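Local atomic coordinates of nicastrin (Dictyostelium purpureum, PDB entry 4R12), a protein that probably serves as an essential subunit of gamma-secretase, the protease complex that cleaves membrane proteins such as Notch receptors and amyloid precursor protein within the membrane. Residues S37-N43 / A171-M177; D67-D73 / I91-L97; I200-F204 / L509-T513; V481-S487 / S498-T502. Numbering follows the deposited sequence.

Interaction 1 (S37-N43 / A171-M177); sequences SSKHGGN and AELDSFM
Residues 37-43 form a loop that runs antiparallel to 171-177 and ends in a strand pairing. Asn43 faces Leu173 as a hydrogen-bonded pair (CA-CA 5.2 Å): Asn43 N donates to Leu173 O at 2.9 Å and Leu173 N returns to Asn43 O at 2.7 Å. At the other end the pairing is carried partly by serine hydroxyls. Ser38 N donates to Ser175 O (2.9 Å), while Ser38, in the p rotamer, accepts from Ser175 N at its OG (2.9 Å) and donates from OG to Lys39 O (3.1 Å); Ser37, in the t rotamer, offers OG to Met177 N (3.0 Å) and gives its own proton to Ser38 O (2.8 Å). A water donates to Met177 O at 2.6 Å and weakly to Ser37 OG at 3.4 Å. Between these two anchorages Lys39 to Gly42 make a type II turn, Gly42 N bonding Lys39 O at 2.9 Å, with Gly41 at positive phi (93°). Asn43 OD1 accepts from Lys39 N (2.7 Å) across the turn. Gly42 also has positive phi, 87°, and lies 3.3 Å by its CA from Asp174 OD1, where a CB would clash. Outside, the His40 ring edge meets the Phe176 face in a T-shaped stack, centroids 5.1 Å apart, planes at 86°. The whole is a turn leading into antiparallel strand pairing, here between strands 43-50 and 169-174 of the nicastrin small lobe.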
loop_
_atom_site.group_PDB
_atom_site.type_symbol
_atom_site.label_atom_id
_atom_site.label_comp_id
_atom_site.label_asym_id
_atom_site.label_seq_id
_atom_site.Cartn_x
_atom_site.Cartn_y
_atom_site.Cartn_z
ATOM N N SER A 37 -19.379 -6.464 8.046
ATOM C CA SER A 37 -20.475 -5.581 7.711
ATOM C C SER A 37 -21.397 -5.470 8.909
ATOM O O SER A 37 -21.488 -6.394 9.711
ATOM C CB SER A 37 -21.249 -6.102 6.498
ATOM O OG SER A 37 -22.353 -5.261 6.212
ATOM N N SER A 38 -22.065 -4.333 9.044
ATOM C CA SER A 38 -23.182 -4.266 9.968
ATOM C C SER A 38 -24.412 -4.850 9.289
ATOM O O SER A 38 -24.431 -5.047 8.066
ATOM C CB SER A 38 -23.453 -2.824 10.413
ATOM O OG SER A 38 -23.919 -2.045 9.330
ATOM N N LYS A 39 -25.431 -5.154 10.083
ATOM C CA LYS A 39 -26.729 -5.475 9.521
ATOM C C LYS A 39 -27.298 -4.217 8.885
ATOM O O LYS A 39 -26.832 -3.091 9.147
ATOM C CB LYS A 39 -27.682 -6.014 10.596
ATOM C CG LYS A 39 -27.387 -7.445 11.049
ATOM C CD LYS A 39 -27.827 -8.455 10.004
ATOM C CE LYS A 39 -27.598 -9.905 10.449
ATOM N NZ LYS A 39 -27.518 -10.014 11.933
ATOM N N HIS A 40 -28.292 -4.408 8.030
ATOM C CA HIS A 40 -29.044 -3.289 7.493
ATOM C C HIS A 40 -29.646 -2.513 8.665
ATOM O O HIS A 40 -30.335 -3.095 9.500
ATOM C CB HIS A 40 -30.135 -3.785 6.538
ATOM C CG HIS A 40 -30.760 -2.697 5.723
ATOM N ND1 HIS A 40 -32.015 -2.196 5.989
ATOM C CD2 HIS A 40 -30.303 -2.014 4.649
ATOM C CE1 HIS A 40 -32.308 -1.253 5.112
ATOM N NE2 HIS A 40 -31.285 -1.123 4.287
ATOM N N GLY A 41 -29.347 -1.217 8.752
ATOM C CA GLY A 41 -29.842 -0.401 9.847
ATOM C C GLY A 41 -28.888 -0.316 11.030
ATOM O O GLY A 41 -29.203 0.299 12.042
ATOM N N GLY A 42 -27.732 -0.959 10.914
ATOM C CA GLY A 42 -26.692 -0.858 11.928
ATOM C C GLY A 42 -26.806 -1.838 13.083
ATOM O O GLY A 42 -27.804 -2.541 13.227
ATOM N N ASN A 43 -25.773 -1.885 13.914
ATOM C CA ASN A 43 -25.750 -2.781 15.069
ATOM C C ASN A 43 -25.532 -1.995 16.352
ATOM O O ASN A 43 -24.669 -1.123 16.419
ATOM C CB ASN A 43 -24.647 -3.836 14.926
ATOM C CG ASN A 43 -24.938 -4.864 13.844
ATOM O OD1 ASN A 43 -25.040 -4.534 12.661
ATOM N ND2 ASN A 43 -25.034 -6.127 14.244
ATOM N N ALA A 171 -23.480 1.564 22.397
ATOM C CA ALA A 171 -23.053 2.168 21.134
ATOM C C ALA A 171 -23.768 1.562 19.939
ATOM O O ALA A 171 -24.292 0.455 20.012
ATOM C CB ALA A 171 -21.542 2.029 20.953
ATOM N N GLU A 172 -23.788 2.307 18.838
ATOM C CA GLU A 172 -24.281 1.786 17.574
ATOM C C GLU A 172 -23.219 1.930 16.495
ATOM O O GLU A 172 -22.629 2.997 16.324
ATOM C CB GLU A 172 -25.574 2.490 17.142
ATOM C CG GLU A 172 -25.987 2.172 15.709
ATOM C CD GLU A 172 -27.336 2.761 15.337
ATOM O OE1 GLU A 172 -28.209 2.850 16.221
ATOM O OE2 GLU A 172 -27.523 3.136 14.161
ATOM N N LEU A 173 -22.992 0.838 15.773
ATOM C CA LEU A 173 -22.054 0.800 14.664
ATOM C C LEU A 173 -22.790 0.634 13.326
ATOM O O LEU A 173 -23.446 -0.385 13.084
ATOM C CB LEU A 173 -21.043 -0.348 14.856
ATOM C CG LEU A 173 -19.936 -0.265 15.916
ATOM C CD1 LEU A 173 -20.476 -0.129 17.338
ATOM C CD2 LEU A 173 -19.001 -1.482 15.816
ATOM N N ASP A 174 -22.673 1.636 12.464
ATOM C CA ASP A 174 -23.244 1.605 11.119
ATOM C C ASP A 174 -22.156 1.414 10.069
ATOM O O ASP A 174 -21.303 2.288 9.884
ATOM C CB ASP A 174 -24.001 2.904 10.812
ATOM C CG ASP A 174 -25.073 3.210 11.825
ATOM O OD1 ASP A 174 -25.840 2.292 12.172
ATOM O OD2 ASP A 174 -25.151 4.375 12.272
ATOM N N SER A 175 -22.188 0.278 9.384
ATOM C CA SER A 175 -21.280 0.028 8.274
ATOM C C SER A 175 -21.875 -1.038 7.378
ATOM O O SER A 175 -21.331 -2.131 7.248
ATOM C CB SER A 175 -19.888 -0.389 8.777
ATOM O OG SER A 175 -19.935 -1.618 9.487
ATOM N N PHE A 176 -23.011 -0.717 6.762
ATOM C CA PHE A 176 -23.699 -1.673 5.913
ATOM C C PHE A 176 -23.028 -1.824 4.560
ATOM O O PHE A 176 -22.938 -0.865 3.798
ATOM C CB PHE A 176 -25.161 -1.290 5.687
ATOM C CG PHE A 176 -25.881 -2.256 4.786
ATOM C CD1 PHE A 176 -26.194 -3.531 5.238
ATOM C CD2 PHE A 176 -26.204 -1.910 3.484
ATOM C CE1 PHE A 176 -26.833 -4.439 4.410
ATOM C CE2 PHE A 176 -26.853 -2.817 2.645
ATOM C CZ PHE A 176 -27.163 -4.080 3.110
ATOM N N MET A 177 -22.577 -3.044 4.273
ATOM C CA MET A 177 -21.896 -3.363 3.026
ATOM C C MET A 177 -22.874 -3.952 2.023
ATOM O O MET A 177 -23.450 -5.012 2.256
ATOM C CB MET A 177 -20.737 -4.338 3.285
ATOM C CG MET A 177 -19.688 -3.794 4.260
ATOM S SD MET A 177 -18.701 -2.464 3.539
ATOM C CE MET A 177 -18.630 -1.315 4.916
HETATM O O HOH W 1 -24.080 -7.001 3.818
#

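Interaction 2 (D67-D73 / I91-L97); sequences DIIVVLD and IEGIIVL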
loop_
_atom_site.group_PDB
_atom_site.type_symbol
_atom_site.label_atom_id
_atom_site.label_comp_id
_atom_site.label_asym_id
_atom_site.label_seq_id
_atom_site.Cartn_x
_atom_site.Cartn_y
_atom_site.Cartn_z
ATOM N N ASP A 67 -28.043 -7.830 23.470
ATOM C CA ASP A 67 -27.164 -7.203 22.490
ATOM C C ASP A 67 -25.911 -6.587 23.122
ATOM O O ASP A 67 -26.005 -5.676 23.943
ATOM C CB ASP A 67 -27.943 -6.144 21.705
ATOM C CG ASP A 67 -29.185 -6.721 21.026
ATOM O OD1 ASP A 67 -29.142 -7.908 20.626
ATOM O OD2 ASP A 67 -30.199 -5.994 20.900
ATOM N N ILE A 68 -24.741 -7.086 22.730
ATOM C CA ILE A 68 -23.479 -6.620 23.304
ATOM C C ILE A 68 -22.497 -6.107 22.245
ATOM O O ILE A 68 -22.236 -6.799 21.262
ATOM C CB ILE A 68 -22.792 -7.752 24.104
ATOM C CG1 ILE A 68 -23.707 -8.242 25.232
ATOM C CG2 ILE A 68 -21.440 -7.291 24.654
ATOM C CD1 ILE A 68 -23.205 -9.490 25.938
ATOM N N ILE A 69 -21.975 -4.894 22.454
ATOM C CA ILE A 69 -20.818 -4.382 21.715
ATOM C C ILE A 69 -19.556 -4.567 22.557
ATOM O O ILE A 69 -19.359 -3.874 23.557
ATOM C CB ILE A 69 -20.949 -2.887 21.362
ATOM C CG1 ILE A 69 -22.228 -2.619 20.564
ATOM C CG2 ILE A 69 -19.703 -2.402 20.592
ATOM C CD1 ILE A 69 -22.321 -3.424 19.293
ATOM N N VAL A 70 -18.710 -5.507 22.155
ATOM C CA VAL A 70 -17.470 -5.777 22.875
ATOM C C VAL A 70 -16.411 -4.726 22.566
ATOM O O VAL A 70 -16.114 -4.441 21.402
ATOM C CB VAL A 70 -16.912 -7.172 22.535
ATOM C CG1 VAL A 70 -15.591 -7.417 23.261
ATOM C CG2 VAL A 70 -17.924 -8.250 22.894
ATOM N N VAL A 71 -15.849 -4.145 23.620
ATOM C CA VAL A 71 -14.737 -3.207 23.498
ATOM C C VAL A 71 -13.452 -3.945 23.842
ATOM O O VAL A 71 -13.327 -4.490 24.937
ATOM C CB VAL A 71 -14.910 -1.994 24.424
ATOM C CG1 VAL A 71 -13.765 -1.018 24.236
ATOM C CG2 VAL A 71 -16.248 -1.315 24.159
ATOM N N LEU A 72 -12.510 -3.977 22.908
ATOM C CA LEU A 72 -11.289 -4.753 23.093
ATOM C C LEU A 72 -10.051 -3.892 23.277
ATOM O O LEU A 72 -9.731 -3.070 22.422
ATOM C CB LEU A 72 -11.057 -5.682 21.894
ATOM C CG LEU A 72 -11.996 -6.867 21.687
ATOM C CD1 LEU A 72 -11.680 -7.551 20.366
ATOM C CD2 LEU A 72 -11.852 -7.837 22.836
ATOM N N ASP A 73 -9.352 -4.093 24.388
ATOM C CA ASP A 73 -7.959 -3.685 24.463
ATOM C C ASP A 73 -7.270 -4.456 23.355
ATOM O O ASP A 73 -7.585 -5.632 23.128
ATOM C CB ASP A 73 -7.340 -4.010 25.820
ATOM C CG ASP A 73 -5.879 -3.588 25.913
ATOM O OD1 ASP A 73 -5.005 -4.334 25.409
ATOM O OD2 ASP A 73 -5.613 -2.517 26.493
ATOM N N ILE A 91 -23.171 -11.378 20.052
ATOM C CA ILE A 91 -22.268 -10.263 19.909
ATOM C C ILE A 91 -22.720 -9.449 18.734
ATOM O O ILE A 91 -22.924 -9.968 17.704
ATOM C CB ILE A 91 -20.852 -10.767 19.672
ATOM C CG1 ILE A 91 -19.914 -9.610 19.461
ATOM C CG2 ILE A 91 -20.827 -11.690 18.483
ATOM C CD1 ILE A 91 -18.498 -9.997 19.757
ATOM N N GLU A 92 -22.888 -8.169 18.921
ATOM C CA GLU A 92 -23.457 -7.314 17.875
ATOM C C GLU A 92 -22.402 -6.429 17.205
ATOM O O GLU A 92 -22.661 -5.779 16.195
ATOM C CB GLU A 92 -24.578 -6.453 18.454
ATOM C CG GLU A 92 -25.786 -7.261 18.913
ATOM C CD GLU A 92 -26.511 -7.950 17.764
ATOM O OE1 GLU A 92 -26.268 -7.582 16.595
ATOM O OE2 GLU A 92 -27.332 -8.863 18.032
ATOM N N GLY A 93 -21.206 -6.415 17.762
ATOM C CA GLY A 93 -20.159 -5.611 17.169
ATOM C C GLY A 93 -18.951 -5.561 18.063
ATOM O O GLY A 93 -19.021 -5.944 19.229
ATOM N N ILE A 94 -17.839 -5.091 17.511
ATOM C CA ILE A 94 -16.612 -4.939 18.280
ATOM C C ILE A 94 -16.005 -3.565 18.028
ATOM O O ILE A 94 -16.004 -3.073 16.896
ATOM C CB ILE A 94 -15.589 -6.045 17.927
ATOM C CG1 ILE A 94 -16.090 -7.400 18.426
ATOM C CG2 ILE A 94 -14.213 -5.755 18.528
ATOM C CD1 ILE A 94 -15.272 -8.563 17.922
ATOM N N ILE A 95 -15.519 -2.941 19.098
ATOM C CA ILE A 95 -14.726 -1.724 18.998
ATOM C C ILE A 95 -13.320 -2.032 19.476
ATOM O O ILE A 95 -13.131 -2.541 20.586
ATOM C CB ILE A 95 -15.310 -0.580 19.832
ATOM C CG1 ILE A 95 -16.729 -0.260 19.364
ATOM C CG2 ILE A 95 -14.415 0.649 19.754
ATOM C CD1 ILE A 95 -17.445 0.774 20.223
ATOM N N VAL A 96 -12.339 -1.742 18.631
ATOM C CA VAL A 96 -10.946 -1.992 18.984
ATOM C C VAL A 96 -10.279 -0.681 19.383
ATOM O O VAL A 96 -10.277 0.299 18.628
ATOM C CB VAL A 96 -10.168 -2.664 17.825
ATOM C CG1 VAL A 96 -8.680 -2.825 18.191
ATOM C CG2 VAL A 96 -10.808 -4.023 17.475
ATOM N N LEU A 97 -9.718 -0.675 20.586
ATOM C CA LEU A 97 -9.085 0.508 21.146
ATOM C C LEU A 97 -7.660 0.656 20.617
ATOM O O LEU A 97 -6.943 -0.333 20.456
ATOM C CB LEU A 97 -9.080 0.419 22.679
ATOM C CG LEU A 97 -10.441 0.184 23.354
ATOM C CD1 LEU A 97 -10.234 -0.184 24.814
ATOM C CD2 LEU A 97 -11.338 1.407 23.235
#
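Two neighbouring strands run parallel, 18° apart, their axes approaching to 4.6 Å, and the side chains of each fill the spaces left by the other on both faces of the sheet. On the face of Ile68, Val70 and Leu72, the CD1 of Ile91 reaches across to Val70 CG2 (3.6 Å). Ile94 then fits between Val70 and Leu72, with its CG1 4.2 Å from Val70 CB and its CG2 3.6 Å from Leu72 CD1. On the reverse face, Gly93 leaves a hollow beside Ile69, whose CD1 folds down to within 3.7 Å of Glu92 C; a CB on Gly93 would come tightly against that methyl. Ile69 CG2 touches Ile95 CG1 at 3.9 Å, and Val71 CG1 meets Leu97 CD2 at 3.6 Å. Helix 79-83 connects the two strands, making a beta-alpha-beta unit of the small lobe, and Leu97 and Val71 also reach helix 148-160. Backbone bonds set the spacing: Glu92 N to Ile68 O (2.8 Å), Val70 N to Gly93 O (3.0 Å), Ile95 N to Val70 O (2.8 Å), Leu72 N to Ile95 O (2.8 Å) and Leu97 N to Leu72 O (3.0 Å). Near the start of the pair, Asp67 OD1 and Glu92 OE2 sit 3.3 Å apart as like charges; at the other end the Asp73 carboxylate forms a salt bridge with Arg155 of helix 148-160.

Interaction 3 (I200-F204 / L509-T513); sequences IWSSF and LYSIT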
loop_
_atom_site.group_PDB
_atom_site.type_symbol
_atom_site.label_atom_id
_atom_site.label_comp_id
_atom_site.label_asym_id
_atom_site.label_seq_id
_atom_site.Cartn_x
_atom_site.Cartn_y
_atom_site.Cartn_z
ATOM N N ILE A 200 2.337 4.764 -10.783
ATOM C CA ILE A 200 2.985 5.955 -11.330
ATOM C C ILE A 200 4.425 5.641 -11.726
ATOM O O ILE A 200 5.164 5.012 -10.958
ATOM C CB ILE A 200 3.012 7.148 -10.330
ATOM C CG1 ILE A 200 1.666 7.353 -9.625
ATOM C CG2 ILE A 200 3.388 8.461 -11.038
ATOM C CD1 ILE A 200 1.593 6.726 -8.231
ATOM N N TRP A 201 4.823 6.055 -12.929
ATOM C CA TRP A 201 6.228 5.913 -13.320
ATOM C C TRP A 201 6.784 7.228 -13.840
ATOM O O TRP A 201 6.036 8.144 -14.218
ATOM C CB TRP A 201 6.414 4.792 -14.365
ATOM C CG TRP A 201 5.737 5.015 -15.684
ATOM C CD1 TRP A 201 4.456 4.677 -16.016
ATOM C CD2 TRP A 201 6.314 5.593 -16.862
ATOM N NE1 TRP A 201 4.193 5.025 -17.319
ATOM C CE2 TRP A 201 5.315 5.594 -17.857
ATOM C CE3 TRP A 201 7.568 6.139 -17.163
ATOM C CZ2 TRP A 201 5.535 6.110 -19.136
ATOM C CZ3 TRP A 201 7.781 6.649 -18.435
ATOM C CH2 TRP A 201 6.772 6.621 -19.405
ATOM N N SER A 202 8.107 7.327 -13.857
ATOM C CA SER A 202 8.744 8.605 -14.123
ATOM C C SER A 202 10.160 8.425 -14.612
ATOM O O SER A 202 10.847 7.484 -14.218
ATOM C CB SER A 202 8.751 9.472 -12.861
ATOM O OG SER A 202 9.375 10.723 -13.105
ATOM N N SER A 203 10.586 9.363 -15.455
ATOM C CA SER A 203 11.965 9.473 -15.897
ATOM C C SER A 203 12.357 10.955 -15.903
ATOM O O SER A 203 11.518 11.806 -16.179
ATOM C CB SER A 203 12.134 8.859 -17.287
ATOM O OG SER A 203 13.387 9.216 -17.842
ATOM N N PHE A 204 13.607 11.260 -15.570
ATOM C CA PHE A 204 14.115 12.629 -15.692
ATOM C C PHE A 204 14.252 13.062 -17.154
ATOM O O PHE A 204 14.261 14.264 -17.436
ATOM C CB PHE A 204 15.475 12.779 -14.997
ATOM C CG PHE A 204 15.396 12.877 -13.495
ATOM C CD1 PHE A 204 14.930 14.037 -12.878
ATOM C CD2 PHE A 204 15.817 11.819 -12.695
ATOM C CE1 PHE A 204 14.871 14.134 -11.492
ATOM C CE2 PHE A 204 15.761 11.909 -11.301
ATOM C CZ PHE A 204 15.296 13.068 -10.700
ATOM N N LEU A 509 5.880 13.371 -7.336
ATOM C CA LEU A 509 6.850 12.754 -8.250
ATOM C C LEU A 509 6.955 13.558 -9.546
ATOM O O LEU A 509 8.050 13.801 -10.046
ATOM C CB LEU A 509 6.459 11.303 -8.572
ATOM C CG LEU A 509 7.365 10.496 -9.518
ATOM C CD1 LEU A 509 8.786 10.451 -8.981
ATOM C CD2 LEU A 509 6.843 9.080 -9.706
ATOM N N TYR A 510 5.800 13.937 -10.089
ATOM C CA TYR A 510 5.741 14.760 -11.296
ATOM C C TYR A 510 6.556 16.044 -11.097
ATOM O O TYR A 510 7.373 16.416 -11.940
ATOM C CB TYR A 510 4.281 15.089 -11.638
ATOM C CG TYR A 510 4.070 15.748 -12.991
ATOM C CD1 TYR A 510 4.321 17.111 -13.180
ATOM C CD2 TYR A 510 3.613 15.007 -14.084
ATOM C CE1 TYR A 510 4.132 17.710 -14.421
ATOM C CE2 TYR A 510 3.422 15.599 -15.329
ATOM C CZ TYR A 510 3.680 16.950 -15.490
ATOM O OH TYR A 510 3.491 17.543 -16.720
ATOM N N SER A 511 6.347 16.708 -9.965
ATOM C CA SER A 511 7.027 17.962 -9.685
ATOM C C SER A 511 8.542 17.795 -9.511
ATOM O O SER A 511 9.319 18.579 -10.060
ATOM C CB SER A 511 6.427 18.614 -8.429
ATOM O OG SER A 511 7.130 19.797 -8.114
ATOM N N ILE A 512 8.965 16.775 -8.760
ATOM C CA ILE A 512 10.390 16.626 -8.459
ATOM C C ILE A 512 11.194 16.345 -9.726
ATOM O O ILE A 512 12.352 16.740 -9.855
ATOM C CB ILE A 512 10.633 15.484 -7.461
ATOM C CG1 ILE A 512 10.163 15.885 -6.071
ATOM C CG2 ILE A 512 12.114 15.124 -7.387
ATOM C CD1 ILE A 512 10.143 14.636 -5.158
ATOM N N THR A 513 10.559 15.673 -10.673
ATOM C CA THR A 513 11.246 15.252 -11.884
ATOM C C THR A 513 11.003 16.194 -13.068
ATOM O O THR A 513 11.370 15.879 -14.194
ATOM C CB THR A 513 10.811 13.826 -12.275
ATOM O OG1 THR A 513 9.392 13.794 -12.427
ATOM C CG2 THR A 513 11.210 12.810 -11.185
HETATM O O HOH W 2 10.866 14.389 -16.424
HETATM O O HOH W 3 13.931 16.244 -15.537
#
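Leu509, in the last turn of helix 500-512, points at the strand: its CD2 lies 3.8 Å from Ile200 CG2 and 3.7 Å from Ser202 CB, so this one methyl touches two residues whose side chains project from the same side of the strand. Trp201, between them, points away and packs its ring against His544 and Phe281. The next two residues turn aside. Tyr510 sends its hydroxyl to Val539 O, and Ser511 lies out of reach of 200-204. Ile512 comes near through its backbone, its O lying by the edge of the Phe204 ring, 4.0 Å from CE1. The packing sets the C-terminal end of a helix against the end of a strand of the large mixed sheet, where strand 192-203 runs between 262-268 and 542-548; helix 234-252 also lines the site, its Ile248 touching Phe204, Leu509 and Thr513. Thr513 is the first residue to leave helical angles, yet it stays tied to the last turn: its N donates to Leu509 O at 3.2 Å and its OG1 to the same O at 2.7 Å. That hydroxyl stands 3.1 Å from Ser202 OG, and both bond Thr543. Thr513 CG2 rests over the face of Phe204 in a CH-pi contact, 4.2 Å from the centroid, while one water bridges Ser203 O and Thr513 O at 2.7 Å each.

Interaction 4 (V481-S487 / S498-T502); sequences VPNFYSS and SPYET
Glu501 lays its CG over the face of the Phe484 ring, 4.0 Å from the centroid and 29° off the normal, a CH-pi contact whose closest pair is CG to Phe484 CE1 at 3.6 Å. Glu501 is the second residue of helix 500-512; chi1 near -83° and chi2 near 77° bend its chain so that the carboxylate lies along the backbone of the irregular segment 481-487. There OE1 accepts from Asn483 N at 3.2 Å with a nearly straight angle of 171°. Asn483, chi1 in the p well, turns its ND2 back to Val481 O (2.9 Å). Two waters fill in between these side chains: one lies 2.5 Å from Glu501 OE1 and accepts a weak hydrogen bond from Asn483 ND2 at 3.0 Å, the other lies 2.7 Å from Glu501 OE2 and 3.3 Å from Asn483 OD1. Nearest CA atoms are Phe484 to Glu501, 6.4 Å, and Ser487 to Pro499, 7.4 Å. Pro499 occupies the N-cap position, phi -69° and psi 168°, and its ring leans on the far end of segment 481-487: CG lies 3.8 Å from Ser486 O and 4.1 Å from Ser487 CB, Ser487 having positive phi (60°). The loop thus packs along the start of helix 500-512, with Phe484 stacked edge-to-face on Phe462 of helix 452-463, and Tyr485 and Ser486 touching Val195 of strand 192-203.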
loop_
_atom_site.group_PDB
_atom_site.type_symbol
_atom_site.label_atom_id
_atom_site.label_comp_id
_atom_site.label_asym_id
_atom_site.label_seq_id
_atom_site.Cartn_x
_atom_site.Cartn_y
_atom_site.Cartn_z
ATOM N N VAL A 481 -4.279 10.212 8.943
ATOM C CA VAL A 481 -3.441 9.016 9.075
ATOM C C VAL A 481 -3.038 8.586 7.684
ATOM O O VAL A 481 -3.900 8.350 6.847
ATOM C CB VAL A 481 -4.165 7.848 9.779
ATOM C CG1 VAL A 481 -3.242 6.603 9.820
ATOM C CG2 VAL A 481 -4.599 8.249 11.176
ATOM N N PRO A 482 -1.725 8.494 7.413
ATOM C CA PRO A 482 -1.354 8.004 6.083
ATOM C C PRO A 482 -1.917 6.601 5.882
ATOM O O PRO A 482 -1.748 5.767 6.771
ATOM C CB PRO A 482 0.182 7.962 6.111
ATOM C CG PRO A 482 0.588 8.742 7.343
ATOM C CD PRO A 482 -0.561 8.679 8.296
ATOM N N ASN A 483 -2.609 6.354 4.778
ATOM C CA ASN A 483 -3.083 5.002 4.509
ATOM C C ASN A 483 -2.995 4.702 3.021
ATOM O O ASN A 483 -3.516 5.448 2.206
ATOM C CB ASN A 483 -4.513 4.797 5.036
ATOM C CG ASN A 483 -5.527 5.771 4.431
ATOM O OD1 ASN A 483 -6.419 5.361 3.680
ATOM N ND2 ASN A 483 -5.429 7.051 4.799
ATOM N N PHE A 484 -2.308 3.618 2.676
ATOM C CA PHE A 484 -1.961 3.344 1.280
ATOM C C PHE A 484 -2.655 2.102 0.714
ATOM O O PHE A 484 -2.246 1.564 -0.317
ATOM C CB PHE A 484 -0.431 3.211 1.150
ATOM C CG PHE A 484 0.300 4.482 1.511
ATOM C CD1 PHE A 484 0.475 5.482 0.563
ATOM C CD2 PHE A 484 0.779 4.691 2.797
ATOM C CE1 PHE A 484 1.129 6.674 0.886
ATOM C CE2 PHE A 484 1.434 5.883 3.124
ATOM C CZ PHE A 484 1.603 6.868 2.156
ATOM N N TYR A 485 -3.719 1.659 1.372
ATOM C CA TYR A 485 -4.559 0.626 0.760
ATOM C C TYR A 485 -5.049 1.179 -0.578
ATOM O O TYR A 485 -5.448 2.337 -0.663
ATOM C CB TYR A 485 -5.720 0.259 1.681
ATOM C CG TYR A 485 -6.831 -0.493 0.983
ATOM C CD1 TYR A 485 -6.585 -1.706 0.356
ATOM C CD2 TYR A 485 -8.134 0.001 0.986
ATOM C CE1 TYR A 485 -7.614 -2.409 -0.274
ATOM C CE2 TYR A 485 -9.170 -0.692 0.363
ATOM C CZ TYR A 485 -8.896 -1.893 -0.270
ATOM O OH TYR A 485 -9.902 -2.587 -0.886
ATOM N N SER A 486 -4.978 0.372 -1.633
ATOM C CA SER A 486 -5.271 0.850 -2.981
ATOM C C SER A 486 -6.719 1.313 -3.168
ATOM O O SER A 486 -6.999 2.139 -4.035
ATOM C CB SER A 486 -4.969 -0.254 -4.010
ATOM O OG SER A 486 -5.877 -1.329 -3.854
ATOM N N SER A 487 -7.623 0.766 -2.360
ATOM C CA SER A 487 -9.064 0.982 -2.542
ATOM C C SER A 487 -9.487 0.456 -3.919
ATOM O O SER A 487 -8.877 -0.494 -4.442
ATOM C CB SER A 487 -9.433 2.474 -2.353
ATOM O OG SER A 487 -10.826 2.681 -2.424
ATOM N N SER A 498 -8.948 7.532 -7.587
ATOM C CA SER A 498 -7.719 7.448 -6.800
ATOM C C SER A 498 -7.848 8.180 -5.469
ATOM O O SER A 498 -8.316 9.321 -5.424
ATOM C CB SER A 498 -6.525 8.023 -7.581
ATOM O OG SER A 498 -6.078 7.128 -8.586
ATOM N N PRO A 499 -7.400 7.536 -4.383
ATOM C CA PRO A 499 -7.360 8.204 -3.079
ATOM C C PRO A 499 -6.301 9.303 -3.039
ATOM O O PRO A 499 -5.446 9.386 -3.922
ATOM C CB PRO A 499 -7.002 7.078 -2.099
ATOM C CG PRO A 499 -7.104 5.773 -2.913
ATOM C CD PRO A 499 -6.880 6.160 -4.329
ATOM N N TYR A 500 -6.365 10.115 -1.990
ATOM C CA TYR A 500 -5.464 11.245 -1.797
ATOM C C TYR A 500 -4.013 10.819 -1.908
ATOM O O TYR A 500 -3.216 11.489 -2.558
ATOM C CB TYR A 500 -5.717 11.882 -0.431
ATOM C CG TYR A 500 -4.864 13.106 -0.158
ATOM C CD1 TYR A 500 -5.254 14.360 -0.612
ATOM C CD2 TYR A 500 -3.674 13.005 0.556
ATOM C CE1 TYR A 500 -4.475 15.494 -0.372
ATOM C CE2 TYR A 500 -2.892 14.128 0.813
ATOM C CZ TYR A 500 -3.298 15.370 0.342
ATOM O OH TYR A 500 -2.524 16.496 0.589
ATOM N N GLU A 501 -3.690 9.693 -1.274
ATOM C CA GLU A 501 -2.319 9.197 -1.233
ATOM C C GLU A 501 -1.714 8.972 -2.621
ATOM O O GLU A 501 -0.555 9.323 -2.844
ATOM C CB GLU A 501 -2.253 7.900 -0.422
ATOM C CG GLU A 501 -2.157 8.112 1.080
ATOM C CD GLU A 501 -3.484 8.490 1.733
ATOM O OE1 GLU A 501 -3.453 8.874 2.928
ATOM O OE2 GLU A 501 -4.542 8.402 1.067
ATOM N N THR A 502 -2.482 8.392 -3.542
ATOM C CA THR A 502 -2.019 8.205 -4.913
ATOM C C THR A 502 -1.852 9.529 -5.660
ATOM O O THR A 502 -0.850 9.744 -6.331
ATOM C CB THR A 502 -2.982 7.296 -5.717
ATOM O OG1 THR A 502 -2.952 5.980 -5.164
ATOM C CG2 THR A 502 -2.557 7.197 -7.172
HETATM O O HOH W 4 -5.599 9.886 3.810
HETATM O O HOH W 5 -7.102 7.833 1.619
#

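How the interactions relate
From the N terminus, residues 37-43 wait until 171-177 to close interaction 1, and within that span the beta-alpha-beta unit of interaction 2 is completed at 91-97. These two share a sheet in the small lobe and touch: Asn43 ND2 lies 3.0 Å from Glu92 OE1, a probable hydrogen bond, and Leu173 packs on Ile69 and Ile94. The chain then opens interaction 3 at 200-204, whose partner comes 305 residues later; interaction 4 opens and closes inside that long excursion. Interactions 3 and 4 hold opposite ends of helix 500-512, their centres about 19 Å apart. Interactions 1 and 3, about 42 Å apart between centres, reach the same large mixed sheet.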